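Local coordinates for protein excinuclease ABC, subunit A. (PDB 2VF7) that binds DNA and hydrolyses ATP as a zinc-containing UvrA-type ABC protein, probably contributing to damage recognition in excision repair, at residues A[220-225]-A[253-258]. The protein carries 1 engineered substitution. Numbering follows the deposited sequence.
Sequences LFTDEQ and GTFSSA
Ser257 OG donates to Thr222 O at 2.8 Å, lying in the carbonyl plane with a C=O...OG angle of 159°. The chi1 of 64° sets OG between the backbone N and the carbonyl carbon, from where it also accepts from Arg260 N: Ser257 is the N-cap of helix 258-268, and its hydroxyl ties that helix start to the chain leaving helix 213-221. Packing is tight here. Thr222 CG2 meets the edge of the Phe255 ring, in its plane, 3.5 Å from CE2, while Glu224 O approaches CD2 of the same edge. Thr222 OG1 turns the other way, accepting from Glu224 N at 3.1 Å in an ST turn. One water bridges the two segments, donating to Thr222 O and Glu224 O and accepting from Ser257 N. The Gln225 end is looser and more exposed: its extended side chain brings NE2 to Phe255 O at 3.3 Å, long but fairly straight (161° at the hydrogen), and Thr254 CG2 touches Gln225 CB at 4.1 Å. A leucine in place of Gln225 would probably leave Phe255 O without this side-chain donor and the two segments less firmly joined at this end. Within the UvrA DNA-binding domain, the contact joins the end of helix 213-221 to the link between strand 251-254 and helix 258-268; Phe255 stacks on Trp218 and packs against helix 187-199.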
loop_
_atom_site.group_PDB
_atom_site.type_symbol
_atom_site.label_atom_id
_atom_site.label_comp_id
_atom_site.label_asym_id
_atom_site.label_seq_id
_atom_site.Cartn_x
_atom_site.Cartn_y
_atom_site.Cartn_z
ATOM N N LEU A 220 36.987 -8.510 17.356
ATOM C CA LEU A 220 36.276 -9.511 16.562
ATOM C C LEU A 220 34.949 -9.986 17.174
ATOM O O LEU A 220 33.998 -10.213 16.440
ATOM C CB LEU A 220 37.201 -10.702 16.321
ATOM C CG LEU A 220 37.956 -10.937 15.009
ATOM C CD1 LEU A 220 38.344 -9.674 14.225
ATOM C CD2 LEU A 220 39.190 -11.787 15.303
ATOM N N PHE A 221 34.876 -10.121 18.499
ATOM C CA PHE A 221 33.743 -10.816 19.142
ATOM C C PHE A 221 32.860 -10.049 20.166
ATOM O O PHE A 221 31.756 -10.520 20.499
ATOM C CB PHE A 221 34.192 -12.169 19.716
ATOM C CG PHE A 221 34.795 -13.094 18.683
ATOM C CD1 PHE A 221 33.989 -13.787 17.785
ATOM C CD2 PHE A 221 36.178 -13.268 18.607
ATOM C CE1 PHE A 221 34.550 -14.647 16.821
ATOM C CE2 PHE A 221 36.754 -14.126 17.652
ATOM C CZ PHE A 221 35.938 -14.816 16.753
ATOM N N THR A 222 33.327 -8.909 20.671
ATOM C CA THR A 222 32.577 -8.163 21.681
ATOM C C THR A 222 31.144 -7.836 21.257
ATOM O O THR A 222 30.865 -7.748 20.065
ATOM C CB THR A 222 33.315 -6.875 22.136
ATOM O OG1 THR A 222 32.681 -6.349 23.301
ATOM C CG2 THR A 222 33.322 -5.804 21.057
ATOM N N ASP A 223 30.248 -7.682 22.247
ATOM C CA ASP A 223 28.873 -7.172 22.045
ATOM C C ASP A 223 28.787 -5.686 22.377
ATOM O O ASP A 223 27.768 -5.018 22.134
ATOM C CB ASP A 223 27.901 -7.902 22.969
ATOM C CG ASP A 223 27.546 -9.301 22.481
ATOM O OD1 ASP A 223 27.406 -10.189 23.342
ATOM O OD2 ASP A 223 27.386 -9.509 21.255
ATOM N N GLU A 224 29.858 -5.206 22.999
ATOM C CA GLU A 224 30.019 -3.830 23.386
ATOM C C GLU A 224 30.011 -2.925 22.170
ATOM O O GLU A 224 30.558 -3.263 21.107
ATOM C CB GLU A 224 31.332 -3.658 24.160
ATOM C CG GLU A 224 31.290 -4.161 25.622
ATOM C CD GLU A 224 32.619 -3.962 26.361
ATOM O OE1 GLU A 224 33.475 -3.166 25.901
ATOM O OE2 GLU A 224 32.807 -4.597 27.413
ATOM N N GLN A 225 29.358 -1.778 22.340
ATOM C CA GLN A 225 29.246 -0.776 21.293
ATOM C C GLN A 225 29.478 0.627 21.841
ATOM O O GLN A 225 28.558 1.448 21.786
ATOM C CB GLN A 225 27.846 -0.806 20.677
ATOM C CG GLN A 225 27.391 -2.147 20.193
ATOM C CD GLN A 225 26.282 -2.017 19.192
ATOM O OE1 GLN A 225 25.111 -2.244 19.520
ATOM N NE2 GLN A 225 26.633 -1.638 17.958
ATOM N N GLY A 253 31.270 8.404 16.967
ATOM C CA GLY A 253 31.183 7.127 16.261
ATOM C C GLY A 253 30.751 6.020 17.194
ATOM O O GLY A 253 31.021 6.099 18.393
ATOM N N THR A 254 30.130 4.970 16.641
ATOM C CA THR A 254 29.668 3.813 17.426
ATOM C C THR A 254 30.374 2.539 16.998
ATOM O O THR A 254 30.333 2.137 15.825
ATOM C CB THR A 254 28.117 3.629 17.338
ATOM O OG1 THR A 254 27.469 4.889 17.586
ATOM C CG2 THR A 254 27.613 2.609 18.366
ATOM N N PHE A 255 31.029 1.887 17.941
ATOM C CA PHE A 255 31.765 0.665 17.614
ATOM C C PHE A 255 30.820 -0.482 17.266
ATOM O O PHE A 255 29.743 -0.605 17.827
ATOM C CB PHE A 255 32.681 0.255 18.767
ATOM C CG PHE A 255 33.562 -0.914 18.445
ATOM C CD1 PHE A 255 34.589 -0.792 17.510
ATOM C CD2 PHE A 255 33.351 -2.147 19.061
ATOM C CE1 PHE A 255 35.403 -1.891 17.187
ATOM C CE2 PHE A 255 34.147 -3.252 18.750
ATOM C CZ PHE A 255 35.183 -3.125 17.814
ATOM N N SER A 256 31.207 -1.281 16.289
ATOM C CA SER A 256 30.553 -2.545 16.040
ATOM C C SER A 256 31.625 -3.581 15.767
ATOM O O SER A 256 32.482 -3.389 14.902
ATOM C CB SER A 256 29.592 -2.465 14.869
ATOM O OG SER A 256 29.774 -3.622 14.078
ATOM N N SER A 257 31.598 -4.677 16.517
ATOM C CA SER A 257 32.605 -5.726 16.349
ATOM C C SER A 257 32.480 -6.376 14.971
ATOM O O SER A 257 31.466 -6.209 14.306
ATOM C CB SER A 257 32.475 -6.766 17.446
ATOM O OG SER A 257 31.233 -7.423 17.347
ATOM N N ALA A 258 33.513 -7.102 14.529
ATOM C CA ALA A 258 33.450 -7.771 13.230
ATOM C C ALA A 258 32.262 -8.735 13.161
ATOM O O ALA A 258 31.550 -8.770 12.157
ATOM C CB ALA A 258 34.753 -8.491 12.912
HETATM O O HOH W 1 29.827 -5.194 18.958
#